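Local coordinates for protein aspartate-semialdehyde dehydrogenase (Vibrio cholerae, PDB 2QZ9) that catalyses the NADPH-dependent reductive dephosphorylation of L-aspartyl-4-phosphate to L-aspartate semialdehyde, a shared step in making lysine, methionine and threonine, at residues R151-T156 with H249-A254; D290-G295 with V311-V316; A176-G181 with S190-F195; Q135-L140 with W218-I223; A254-E259 with S305-W310. All coordinates share one frame; numbering follows the deposited sequence. Where two conformers were deposited one is given.

Contacts 1, 2 and 5 all involve the six-stranded mixed sheet of the C-terminal dimerization domain. Contact 1 pairs strands 149-158 and 244-252; contact 2 pairs 292-299 with 306-313, about 18 Å away between centres. Contact 5 shares A254 with contact 1 and sets the chain after strand 244-252 against strand 306-313. Contact 4 packs helix 131-147, which lies on one face of this sheet, against helix 211-224; it touches contacts 1, 2 and 5. Contact 3, nested in sequence inside contacts 1 and 4, stands about 34 Å from contact 1 between centres. Contacts 1, 3 and 5 also reach the second subunit, whereas contacts 2 and 4 lie nearer the active site.

Contact 1. Residues R151-T156 with H249-A254; sequences RINVTT and HVETRA
R151, I152 and N153 run antiparallel to E251, V250 and H249, the two strand axes 4.8 Å apart at their closest. These are neighbouring inner strands, 149-158 and 244-252, of the mixed sheet of the dimerization domain. R151 and N153 form hydrogen-bonded pairs with E251 and H249; I152 and V250 make the non-hydrogen-bonded pair between them. The straightest backbone bond is H249 N to N153 O, 2.8 Å, whereas R151 N to E251 O is long and weak.

One face is apolar: I152 CG1 lies 3.9 Å from V250 CG1, and these beta-branched residues, well suited to extended backbone, turn their methyls to L140 of helix 131-147. The other face is polar and meets the second subunit. With CG turned away from the backbone N (chi1 176°) and the chain extended as far as NE, R151 lies alongside E251, pointing the same way; the guanidinium and carboxylate planes stand 67° apart. NH1 makes a salt bridge to E251 OE2, though its hydrogen-bond geometry is weak. Stronger partners lie in the second subunit: its D300 for R151, its R151 for E251. H249 likewise bonds T234 of that subunit. A water sits 2.7 Å from E251 OE2 and 3.1 Å from N153 OD1.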
# COMPACT_ATOMS: atom_id res chain seq x y z
N ARG A 151 7.31 14.35 12.84
CA ARG A 151 7.59 13.03 12.27
C ARG A 151 6.55 12.60 11.22
O ARG A 151 5.33 12.78 11.42
CB ARG A 151 7.70 12.01 13.41
CG ARG A 151 7.91 10.57 13.01
CD ARG A 151 8.51 9.77 14.17
NE ARG A 151 8.73 8.38 13.80
CZ ARG A 151 7.95 7.37 14.15
NH1 ARG A 151 6.87 7.59 14.90
NH2 ARG A 151 8.24 6.13 13.76
N ILE A 152 7.03 12.06 10.10
CA ILE A 152 6.18 11.51 9.03
C ILE A 152 6.40 9.99 8.83
O ILE A 152 7.49 9.57 8.47
CB ILE A 152 6.41 12.22 7.66
CG1 ILE A 152 6.31 13.74 7.80
CG2 ILE A 152 5.41 11.73 6.61
CD1 ILE A 152 6.96 14.53 6.63
N ASN A 153 5.36 9.19 9.11
CA ASN A 153 5.29 7.81 8.63
C ASN A 153 4.54 7.79 7.30
O ASN A 153 3.43 8.29 7.22
CB ASN A 153 4.56 6.91 9.63
CG ASN A 153 5.45 6.44 10.77
OD1 ASN A 153 5.29 6.86 11.91
ND2 ASN A 153 6.40 5.58 10.46
N VAL A 154 5.14 7.24 6.26
CA VAL A 154 4.52 7.23 4.94
C VAL A 154 4.78 5.90 4.24
O VAL A 154 5.89 5.38 4.26
CB VAL A 154 5.01 8.43 4.09
CG1 VAL A 154 6.53 8.39 3.93
CG2 VAL A 154 4.30 8.50 2.74
N THR A 155 3.74 5.31 3.66
CA THR A 155 3.89 4.12 2.84
C THR A 155 3.24 4.44 1.51
O THR A 155 2.23 5.13 1.46
CB THR A 155 3.27 2.85 3.46
OG1 THR A 155 1.83 2.94 3.43
CG2 THR A 155 3.74 2.67 4.91
N THR A 156 3.83 3.94 0.44
CA THR A 156 3.44 4.37 -0.88
C THR A 156 2.88 3.22 -1.70
O THR A 156 3.10 2.05 -1.40
CB THR A 156 4.62 5.02 -1.64
OG1 THR A 156 5.54 4.00 -2.04
CG2 THR A 156 5.35 6.04 -0.75
N HIS A 249 0.89 9.42 7.64
CA HIS A 249 0.51 9.48 9.05
C HIS A 249 1.48 10.46 9.75
O HIS A 249 2.64 10.11 10.04
CB HIS A 249 0.60 8.09 9.71
CG HIS A 249 -0.34 7.06 9.15
ND1 HIS A 249 -0.39 5.77 9.65
CD2 HIS A 249 -1.27 7.11 8.16
CE1 HIS A 249 -1.31 5.08 8.99
NE2 HIS A 249 -1.85 5.87 8.08
N VAL A 250 1.04 11.68 10.00
CA VAL A 250 1.97 12.70 10.51
C VAL A 250 1.73 13.05 11.97
O VAL A 250 0.60 13.01 12.48
CB VAL A 250 2.00 13.99 9.64
CG1 VAL A 250 2.48 13.66 8.25
CG2 VAL A 250 0.64 14.65 9.57
N GLU A 251 2.82 13.40 12.65
CA GLU A 251 2.76 13.87 14.01
C GLU A 251 3.13 15.34 13.96
O GLU A 251 4.24 15.69 13.56
CB GLU A 251 3.72 13.09 14.89
CG GLU A 251 3.41 11.59 14.95
CD GLU A 251 4.60 10.75 15.37
OE1 GLU A 251 5.42 11.22 16.19
OE2 GLU A 251 4.71 9.60 14.88
N THR A 252 2.18 16.20 14.34
CA THR A 252 2.40 17.64 14.32
C THR A 252 3.08 18.09 15.61
O THR A 252 3.12 17.34 16.58
CB THR A 252 1.10 18.43 14.03
OG1 THR A 252 0.12 18.15 15.05
CG2 THR A 252 0.55 18.05 12.68
N ARG A 253 3.66 19.30 15.60
CA ARG A 253 4.35 19.85 16.79
C ARG A 253 3.36 20.54 17.74
O ARG A 253 3.57 20.56 18.96
CB ARG A 253 5.49 20.79 16.39
CG ARG A 253 6.63 20.13 15.63
CD ARG A 253 7.83 21.05 15.51
NE ARG A 253 8.98 20.41 14.89
CZ ARG A 253 9.85 19.63 15.52
NH1 ARG A 253 9.70 19.38 16.82
NH2 ARG A 253 10.87 19.09 14.87
N ALA A 254 2.28 21.09 17.19
CA ALA A 254 1.16 21.59 17.99
C ALA A 254 -0.13 20.88 17.57
O ALA A 254 -0.22 20.38 16.45
CB ALA A 254 1.02 23.10 17.82
O HOH W 1 3.15 8.86 12.79

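Contact 2. Residues D290-G295 with V311-V316; sequences DHVLVG and VVADNV
L293 O is approached by two groups of the opposite strand: V312 N donates a 2.8 Å hydrogen bond lying in the carbonyl plane, and V311 CA makes a longer CH...O contact of 3.5 Å. The return bond, L293 N to V312 O, closes the hydrogen-bonded pair. Beside it, V294 and V311 form a non-hydrogen-bonded pair. Beyond the last bridge the strands part, and a water takes over, donating to H291 O at 2.7 Å and accepting from D314 N.

These are the two arms of the antiparallel beta hairpin 292-299 and 306-313, and its valines suit extended backbone and close packing. A chi1 of 175° turns V292 CG1 to the V311 CG1 methyl, 3.8 Å away, on the side covered by helix 131-147. On the other face L293 CD1 comes within 3.6 Å of V312 O and sits over the rim of the H291 ring; that imidazole is tied by NE2 to E272. A313 ends the strand, its side chain about 6 Å from that of H244, the predicted proton acceptor, and about 7 Å from that of the catalytic C131. D314 then leads toward helix 317-335, its OD2 accepting from V316 N at 2.9 Å, and N315, a predicted NADP(+) ligand, hydrogen-bonds S161 and G243.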
# COMPACT_ATOMS: atom_id res chain seq x y z
N ASP A 290 -2.99 17.87 -13.03
CA ASP A 290 -1.82 18.69 -12.81
C ASP A 290 -1.66 19.10 -11.35
O ASP A 290 -0.69 19.77 -10.99
CB ASP A 290 -1.92 19.97 -13.66
CG ASP A 290 -1.60 19.75 -15.13
OD1 ASP A 290 -0.91 18.78 -15.50
OD2 ASP A 290 -2.06 20.58 -15.94
N HIS A 291 -2.63 18.72 -10.51
CA HIS A 291 -2.65 19.13 -9.10
C HIS A 291 -2.60 17.90 -8.18
O HIS A 291 -2.51 16.77 -8.64
CB HIS A 291 -3.89 20.00 -8.81
CG HIS A 291 -5.19 19.29 -9.00
ND1 HIS A 291 -5.70 18.97 -10.24
CD2 HIS A 291 -6.08 18.82 -8.10
CE1 HIS A 291 -6.84 18.33 -10.09
NE2 HIS A 291 -7.10 18.23 -8.80
N VAL A 292 -2.63 18.14 -6.87
CA VAL A 292 -2.51 17.05 -5.90
C VAL A 292 -3.88 16.74 -5.28
O VAL A 292 -4.64 17.64 -4.94
CB VAL A 292 -1.44 17.35 -4.83
CG1 VAL A 292 -1.39 16.27 -3.74
CG2 VAL A 292 -0.06 17.51 -5.49
N LEU A 293 -4.18 15.46 -5.14
CA LEU A 293 -5.47 15.04 -4.60
C LEU A 293 -5.34 14.44 -3.20
O LEU A 293 -4.47 13.61 -2.96
CB LEU A 293 -6.13 14.05 -5.56
CG LEU A 293 -6.45 14.61 -6.95
CD1 LEU A 293 -5.24 14.52 -7.87
CD2 LEU A 293 -7.60 13.85 -7.57
N VAL A 294 -6.20 14.87 -2.28
CA VAL A 294 -6.19 14.27 -0.95
C VAL A 294 -7.56 13.87 -0.36
O VAL A 294 -8.59 14.49 -0.65
CB VAL A 294 -5.23 15.03 0.09
CG1 VAL A 294 -4.62 16.27 -0.50
CG2 VAL A 294 -5.90 15.29 1.44
N GLY A 295 -7.54 12.80 0.42
CA GLY A 295 -8.72 12.32 1.12
C GLY A 295 -8.32 11.56 2.37
O GLY A 295 -7.14 11.54 2.76
N VAL A 311 -2.85 10.52 -0.13
CA VAL A 311 -2.37 11.51 -1.10
C VAL A 311 -2.17 10.86 -2.48
O VAL A 311 -1.52 9.83 -2.60
CB VAL A 311 -1.10 12.26 -0.60
CG1 VAL A 311 -0.62 13.27 -1.61
CG2 VAL A 311 -1.39 12.97 0.72
N VAL A 312 -2.76 11.46 -3.51
CA VAL A 312 -2.67 10.92 -4.86
C VAL A 312 -2.25 12.01 -5.85
O VAL A 312 -2.69 13.15 -5.73
CB VAL A 312 -4.01 10.26 -5.30
CG1 VAL A 312 -3.88 9.64 -6.68
CG2 VAL A 312 -4.43 9.16 -4.31
N ALA A 313 -1.38 11.64 -6.81
CA ALA A 313 -1.05 12.54 -7.93
C ALA A 313 -0.65 11.75 -9.18
O ALA A 313 -0.32 10.58 -9.10
CB ALA A 313 0.06 13.52 -7.54
N ASP A 314 -0.74 12.41 -10.34
CA ASP A 314 -0.20 11.87 -11.58
C ASP A 314 1.30 12.15 -11.54
O ASP A 314 1.72 13.31 -11.55
CB ASP A 314 -0.86 12.52 -12.80
CG ASP A 314 -0.40 11.91 -14.13
OD1 ASP A 314 -1.20 11.89 -15.10
OD2 ASP A 314 0.76 11.45 -14.23
N ASN A 315 2.08 11.08 -11.49
CA ASN A 315 3.52 11.15 -11.28
C ASN A 315 4.29 11.62 -12.51
O ASN A 315 5.46 11.99 -12.41
CB ASN A 315 4.06 9.77 -10.85
CG ASN A 315 3.63 8.67 -11.78
OD1 ASN A 315 2.44 8.47 -12.00
ND2 ASN A 315 4.58 7.96 -12.36
N VAL A 316 3.62 11.60 -13.67
CA VAL A 316 4.22 12.09 -14.91
C VAL A 316 3.95 13.60 -15.07
O VAL A 316 4.75 14.32 -15.68
CB VAL A 316 3.72 11.27 -16.13
CG1 VAL A 316 4.31 11.80 -17.42
CG2 VAL A 316 4.12 9.82 -15.97
O HOH W 2 -1.39 15.19 -10.55

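Contact 3. Residues A176-G181 with S190-F195; sequences AKLLNG and SQQIAF
Apolar contacts carry most of this meeting between L178 and L179, in the last turn of helix 165-179, and the irregular segment 190-195. L178 reaches outward from the helix with CG anti to its carbonyl carbon (chi1 -72°), which brings CD1 within 3.8 Å of A194 CB and 4.2 Å of F195 CD1. A194 offers only its CB methyl, and L178 CD1 packs on that. L179 crosses F195 at about a right angle, its CD2 lying 3.9 Å from F195 CZ. A leucine reaches far enough from the helix for one terminal methyl, L178 CD1, to touch Q192, A194 and F195.

The hydrogen bonds within segment 176-181 gather at the helix end. A176 O accepts from both N180 N, at 3.0 Å, and N180 ND2, at 2.8 Å, the two donors arriving from opposite faces of its plane. N180 thereby closes the helix as it leaves helical geometry, and G181 follows with positive phi. Across the dimer, Q191 hydrogen-bonds T281 and F279 of the second subunit, and the F195 ring meets that of its F241. Contact between helix and loop therefore rests on van der Waals packing and the hydrophobic effect, and F195 and L179 also pack against the second subunit.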
# COMPACT_ATOMS: atom_id res chain seq x y z
N ALA A 176 -1.30 -10.29 -19.21
CA ALA A 176 -1.86 -11.05 -20.34
C ALA A 176 -1.38 -12.50 -20.36
O ALA A 176 -2.18 -13.42 -20.55
CB ALA A 176 -1.56 -10.35 -21.65
N LYS A 177 -0.08 -12.71 -20.16
CA LYS A 177 0.47 -14.07 -20.10
C LYS A 177 -0.20 -14.88 -19.00
O LYS A 177 -0.57 -16.04 -19.22
CB LYS A 177 1.99 -14.06 -19.93
CG LYS A 177 2.79 -14.24 -21.23
CD LYS A 177 3.02 -12.91 -21.99
CE LYS A 177 1.89 -12.58 -22.97
NZ LYS A 177 1.92 -11.16 -23.44
N LEU A 178 -0.38 -14.28 -17.82
CA LEU A 178 -1.02 -14.96 -16.69
C LEU A 178 -2.49 -15.29 -16.94
O LEU A 178 -2.93 -16.40 -16.63
CB LEU A 178 -0.85 -14.18 -15.39
CG LEU A 178 0.55 -14.19 -14.79
CD1 LEU A 178 0.69 -13.07 -13.76
CD2 LEU A 178 0.94 -15.55 -14.20
N LEU A 179 -3.24 -14.34 -17.49
CA LEU A 179 -4.66 -14.54 -17.75
C LEU A 179 -4.93 -15.60 -18.81
O LEU A 179 -5.87 -16.39 -18.68
CB LEU A 179 -5.36 -13.22 -18.10
CG LEU A 179 -5.60 -12.19 -16.98
CD1 LEU A 179 -6.46 -11.06 -17.50
CD2 LEU A 179 -6.22 -12.80 -15.73
N ASN A 180 -4.10 -15.62 -19.86
CA ASN A 180 -4.17 -16.63 -20.91
C ASN A 180 -3.23 -17.82 -20.65
O ASN A 180 -2.54 -18.29 -21.56
CB ASN A 180 -3.89 -16.02 -22.30
CG ASN A 180 -4.82 -14.86 -22.63
OD1 ASN A 180 -5.77 -15.01 -23.39
ND2 ASN A 180 -4.53 -13.69 -22.08
N GLY A 181 -3.19 -18.28 -19.40
CA GLY A 181 -2.52 -19.53 -19.04
C GLY A 181 -1.00 -19.58 -19.07
O GLY A 181 -0.40 -20.43 -18.41
N SER A 190 12.45 -7.56 -9.79
CA SER A 190 13.01 -8.80 -9.24
C SER A 190 11.95 -9.87 -8.99
O SER A 190 12.22 -11.07 -9.11
CB SER A 190 13.82 -8.54 -7.97
OG SER A 190 13.10 -7.71 -7.07
N GLN A 191 10.74 -9.44 -8.63
CA GLN A 191 9.60 -10.35 -8.46
C GLN A 191 8.52 -9.97 -9.45
O GLN A 191 8.62 -8.94 -10.12
CB GLN A 191 9.07 -10.34 -7.01
CG GLN A 191 10.16 -10.55 -5.95
CD GLN A 191 9.66 -11.16 -4.65
OE1 GLN A 191 8.54 -11.68 -4.58
NE2 GLN A 191 10.49 -11.12 -3.63
N GLN A 192 7.50 -10.83 -9.57
CA GLN A 192 6.35 -10.58 -10.45
C GLN A 192 5.54 -9.40 -9.92
O GLN A 192 5.31 -9.30 -8.71
CB GLN A 192 5.48 -11.84 -10.50
CG GLN A 192 4.20 -11.72 -11.33
CD GLN A 192 3.23 -12.87 -11.08
OE1 GLN A 192 2.02 -12.66 -10.90
NE2 GLN A 192 3.75 -14.10 -11.05
N ILE A 193 5.13 -8.52 -10.83
CA ILE A 193 4.36 -7.33 -10.46
C ILE A 193 2.86 -7.50 -10.68
O ILE A 193 2.05 -7.04 -9.86
CB ILE A 193 4.90 -6.03 -11.16
CG1 ILE A 193 4.19 -4.78 -10.61
CG2 ILE A 193 4.73 -6.11 -12.67
CD1 ILE A 193 4.26 -4.63 -9.09
N ALA A 194 2.48 -8.14 -11.79
CA ALA A 194 1.08 -8.40 -12.09
C ALA A 194 0.43 -9.09 -10.89
O ALA A 194 0.95 -10.06 -10.36
CB ALA A 194 0.96 -9.28 -13.34
N PHE A 195 -0.70 -8.53 -10.44
CA PHE A 195 -1.42 -9.03 -9.24
C PHE A 195 -0.54 -9.20 -8.01
O PHE A 195 -0.74 -10.14 -7.22
CB PHE A 195 -2.13 -10.36 -9.53
CG PHE A 195 -2.92 -10.38 -10.79
CD1 PHE A 195 -2.58 -11.26 -11.82
CD2 PHE A 195 -4.03 -9.55 -10.96
CE1 PHE A 195 -3.32 -11.30 -13.01
CE2 PHE A 195 -4.77 -9.58 -12.14
CZ PHE A 195 -4.41 -10.46 -13.17

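Contact 4. Residues Q135-L140 with W218-I223; sequences QMLVAL and WETQKI
Helix-on-helix packing brings L137 of helix 131-147, which begins at the catalytic C131, against T220 and I223 of helix 211-224. The axes of the two short segments approach to 11.1 Å and cross at -43°, a wide spacing bridged by L137 and by the longer M136. L137, with CG anti to the carbonyl carbon (chi1 -64°), divides its two methyls between successive turns of the other helix. CD1 meets I223 CG2 at 3.6 Å and I223 CB at 3.8 Å, while CD2 lies 3.9 Å from T220 CG2. Leucine suits this place because its fork lets one residue touch both partners, and the beta branch of I223 presents CG2 to L137 CD1.

M136 extends from the backbone and then bends at its last torsion (chi3 76°), which carries CE across T220 at about a right angle, 3.4 Å from OG1. That hydroxyl is not left without a partner in this apolar setting: it hydrogen-bonds M216 O one turn back in its own helix, so a threonine can be buried here.

In the fold, helix 131-147 lies on one face of the sheet of the dimerization domain, where M136 rests on I152 and V154 and L140 on V248 and V250. Q135 turns to the same sheet, with NE2 bonded to H244 O. Helix 211-224 carries the predicted phosphate ligand K215, and E219 beside T220 bonds N130 N and makes a salt bridge to R100, another predicted phosphate ligand.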
# COMPACT_ATOMS: atom_id res chain seq x y z
N GLN A 135 4.29 15.36 -4.21
CA GLN A 135 2.87 15.26 -3.83
C GLN A 135 2.65 15.24 -2.33
O GLN A 135 1.65 15.76 -1.85
CB GLN A 135 2.18 14.06 -4.49
CG GLN A 135 2.64 12.68 -4.01
CD GLN A 135 1.94 11.56 -4.76
OE1 GLN A 135 2.23 11.31 -5.92
NE2 GLN A 135 1.01 10.87 -4.08
N MET A 136 3.57 14.62 -1.60
CA MET A 136 3.48 14.57 -0.14
C MET A 136 3.68 15.96 0.45
O MET A 136 2.96 16.35 1.37
CB MET A 136 4.51 13.59 0.45
CG MET A 136 4.47 13.52 1.96
SD MET A 136 5.57 12.28 2.64
CE MET A 136 7.19 13.06 2.50
N LEU A 137 4.65 16.70 -0.08
CA LEU A 137 4.99 18.00 0.48
C LEU A 137 3.96 19.06 0.14
O LEU A 137 3.65 19.90 0.99
CB LEU A 137 6.40 18.43 0.07
CG LEU A 137 7.49 17.51 0.63
CD1 LEU A 137 8.84 18.16 0.42
CD2 LEU A 137 7.28 17.20 2.13
N VAL A 138 3.39 19.00 -1.06
CA VAL A 138 2.26 19.89 -1.41
C VAL A 138 1.11 19.69 -0.40
O VAL A 138 0.59 20.67 0.14
CB VAL A 138 1.77 19.69 -2.87
CG1 VAL A 138 0.49 20.49 -3.12
CG2 VAL A 138 2.83 20.12 -3.87
N ALA A 139 0.74 18.43 -0.14
CA ALA A 139 -0.34 18.13 0.80
C ALA A 139 -0.01 18.54 2.25
O ALA A 139 -0.90 19.02 2.96
CB ALA A 139 -0.69 16.66 0.74
N LEU A 140 1.24 18.35 2.67
CA LEU A 140 1.65 18.62 4.06
C LEU A 140 2.03 20.06 4.38
O LEU A 140 2.05 20.44 5.55
CB LEU A 140 2.82 17.72 4.48
CG LEU A 140 2.62 16.21 4.55
CD1 LEU A 140 3.88 15.58 5.10
CD2 LEU A 140 1.40 15.80 5.38
N TRP A 218 15.65 12.60 2.49
CA TRP A 218 16.56 13.70 2.21
C TRP A 218 15.90 14.86 1.49
O TRP A 218 16.13 16.02 1.83
CB TRP A 218 17.74 13.24 1.37
CG TRP A 218 18.61 12.19 1.96
CD1 TRP A 218 19.01 12.06 3.27
CD2 TRP A 218 19.27 11.14 1.24
NE1 TRP A 218 19.84 10.98 3.41
CE2 TRP A 218 20.02 10.40 2.17
CE3 TRP A 218 19.28 10.75 -0.11
CZ2 TRP A 218 20.77 9.28 1.80
CZ3 TRP A 218 20.03 9.64 -0.48
CH2 TRP A 218 20.76 8.92 0.48
N GLU A 219 15.08 14.56 0.49
CA GLU A 219 14.44 15.64 -0.25
C GLU A 219 13.43 16.39 0.60
O GLU A 219 13.28 17.60 0.46
CB GLU A 219 13.82 15.14 -1.54
CG GLU A 219 14.84 14.53 -2.48
CD GLU A 219 14.23 14.12 -3.80
OE1 GLU A 219 13.23 14.74 -4.21
OE2 GLU A 219 14.75 13.18 -4.42
N THR A 220 12.75 15.68 1.51
CA THR A 220 11.85 16.37 2.45
C THR A 220 12.58 17.39 3.34
O THR A 220 12.17 18.54 3.46
CB THR A 220 11.05 15.37 3.31
OG1 THR A 220 10.19 14.60 2.44
CG2 THR A 220 10.22 16.10 4.38
N GLN A 221 13.67 16.96 3.96
CA GLN A 221 14.41 17.83 4.86
C GLN A 221 15.06 19.00 4.11
O GLN A 221 15.09 20.10 4.63
CB GLN A 221 15.45 17.03 5.65
CG GLN A 221 14.82 16.01 6.57
CD GLN A 221 15.84 15.10 7.20
OE1 GLN A 221 16.94 14.94 6.68
NE2 GLN A 221 15.48 14.50 8.34
N LYS A 222 15.55 18.76 2.89
CA LYS A 222 16.11 19.82 2.05
C LYS A 222 15.05 20.87 1.67
O LYS A 222 15.28 22.07 1.84
CB LYS A 222 16.78 19.26 0.78
CG LYS A 222 17.41 20.36 -0.13
CD LYS A 222 18.40 19.79 -1.15
CE LYS A 222 19.12 20.90 -1.92
NZ LYS A 222 20.13 20.34 -2.87
N ILE A 223 13.90 20.41 1.18
CA ILE A 223 12.82 21.28 0.70
C ILE A 223 12.13 22.09 1.81
O ILE A 223 11.80 23.26 1.62
CB ILE A 223 11.78 20.47 -0.12
CG1 ILE A 223 12.38 20.03 -1.46
CG2 ILE A 223 10.50 21.29 -0.35
CD1 ILE A 223 11.70 18.86 -2.11

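Contact 5. Residues A254-E259 with S305-W310; sequences APIDAE and SGINLW
P255 and S305 make the closest approach, with S305 OG 3.4 Å from P255 CA and 3.8 Å from P255 CB. The contact is one of packing, since P255 N, 3.5 Å from S305 OG, has no hydrogen to offer. Proline suits this exposed, extended stretch of chain, whose phi of -73° the ring restrains, and the small serine allows the backbones to draw together, the CA atoms of P255 and S305 lying 4.9 Å apart.

Further along, I307 provides the apolar half. Its side chain crosses that of I256 at about a right angle, with I307 CG1 4.1 Å from I256 CG2. A chi1 of -63° and chi2 of -81° bring I307 CD1 to the backbone at the helix start, 3.8 Å from both I256 O and A258 N, and more loosely near A258 CB. A258, with no more than a methyl, lets I307 CD1 come up to its backbone N.

The second shell fixes the helix start. D257 is the N-cap of helix 258-267: its OD1 accepts from E259 N at 3.0 Å, the donor lying above the carboxylate plane. OD2 turns to the amide of N299, whose OD1 in turn accepts from A258 N. N299, at the end of strand 292-299, thus bonds both the cap residue and the first helical N-H, which probably helps to fix the helix start.

Farther out, I256 packs on V147 of helix 131-147 and on V261 and M264 of helix 258-267. I307 touches V261 too, and in strand 306-313 it lies between strands 244-252 and 292-299, touching V250 of one and N299 of the other.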
# COMPACT_ATOMS: atom_id res chain seq x y z
N ALA A 254 2.28 21.09 17.19
CA ALA A 254 1.16 21.59 17.99
C ALA A 254 -0.13 20.88 17.57
O ALA A 254 -0.22 20.38 16.45
CB ALA A 254 1.02 23.10 17.82
N PRO A 255 -1.15 20.84 18.46
CA PRO A 255 -2.36 20.09 18.13
C PRO A 255 -3.19 20.81 17.07
O PRO A 255 -3.22 22.04 17.03
CB PRO A 255 -3.13 20.02 19.46
CG PRO A 255 -2.20 20.59 20.51
CD PRO A 255 -1.24 21.48 19.79
N ILE A 256 -3.84 20.02 16.21
CA ILE A 256 -4.74 20.55 15.19
C ILE A 256 -5.79 19.48 14.88
O ILE A 256 -5.52 18.28 14.98
CB ILE A 256 -3.96 21.02 13.90
CG1 ILE A 256 -4.87 21.81 12.96
CG2 ILE A 256 -3.27 19.84 13.19
CD1 ILE A 256 -4.16 22.59 11.86
N ASP A 257 -6.98 19.92 14.52
CA ASP A 257 -8.06 18.99 14.27
C ASP A 257 -8.24 18.77 12.77
O ASP A 257 -8.01 19.68 11.97
CB ASP A 257 -9.36 19.51 14.88
CG ASP A 257 -10.45 18.47 14.87
OD1 ASP A 257 -11.31 18.52 13.96
OD2 ASP A 257 -10.43 17.58 15.73
N ALA A 258 -8.68 17.56 12.40
CA ALA A 258 -8.95 17.21 11.00
C ALA A 258 -9.86 18.23 10.29
O ALA A 258 -9.72 18.45 9.09
CB ALA A 258 -9.55 15.82 10.90
N GLU A 259 -10.78 18.84 11.04
CA GLU A 259 -11.69 19.82 10.45
C GLU A 259 -10.95 21.07 10.01
O GLU A 259 -11.29 21.65 8.99
CB GLU A 259 -12.81 20.18 11.41
CG GLU A 259 -13.68 19.01 11.83
CD GLU A 259 -14.27 18.26 10.65
OE1 GLU A 259 -14.72 18.92 9.68
OE2 GLU A 259 -14.29 17.00 10.69
N SER A 305 -1.13 14.33 18.99
CA SER A 305 -1.03 15.34 17.94
C SER A 305 -0.76 14.74 16.55
O SER A 305 0.25 15.07 15.91
CB SER A 305 0.11 16.32 18.28
OG SER A 305 -0.37 17.47 18.93
N GLY A 306 -1.66 13.88 16.08
CA GLY A 306 -1.50 13.23 14.78
C GLY A 306 -2.59 13.51 13.75
O GLY A 306 -3.75 13.74 14.10
N ILE A 307 -2.20 13.48 12.48
CA ILE A 307 -3.15 13.57 11.36
C ILE A 307 -2.82 12.50 10.31
O ILE A 307 -1.65 12.32 9.94
CB ILE A 307 -3.17 14.98 10.70
CG1 ILE A 307 -3.63 16.08 11.69
CG2 ILE A 307 -4.06 14.99 9.46
CD1 ILE A 307 -5.18 16.18 11.88
N ASN A 308 -3.86 11.80 9.86
CA ASN A 308 -3.77 10.82 8.77
C ASN A 308 -4.37 11.38 7.51
O ASN A 308 -5.38 12.08 7.56
CB ASN A 308 -4.52 9.53 9.12
CG ASN A 308 -3.77 8.66 10.11
OD1 ASN A 308 -2.84 9.11 10.77
ND2 ASN A 308 -4.19 7.41 10.23
N LEU A 309 -3.75 11.07 6.37
CA LEU A 309 -4.32 11.44 5.07
C LEU A 309 -3.91 10.47 3.97
O LEU A 309 -3.01 9.65 4.16
CB LEU A 309 -3.99 12.91 4.72
CG LEU A 309 -2.59 13.50 4.62
CD1 LEU A 309 -2.74 14.93 4.03
CD2 LEU A 309 -1.85 13.58 5.96
N TRP A 310 -4.59 10.57 2.84
CA TRP A 310 -4.32 9.74 1.66
C TRP A 310 -3.99 10.71 0.54
O TRP A 310 -4.73 11.65 0.30
CB TRP A 310 -5.55 8.88 1.33
CG TRP A 310 -5.54 8.04 0.04
CD1 TRP A 310 -6.26 8.30 -1.11
CD2 TRP A 310 -4.83 6.81 -0.20
NE1 TRP A 310 -6.02 7.32 -2.04
CE2 TRP A 310 -5.17 6.39 -1.52
CE3 TRP A 310 -3.95 6.02 0.56
CZ2 TRP A 310 -4.63 5.24 -2.10
CZ3 TRP A 310 -3.43 4.87 -0.02
CH2 TRP A 310 -3.78 4.48 -1.34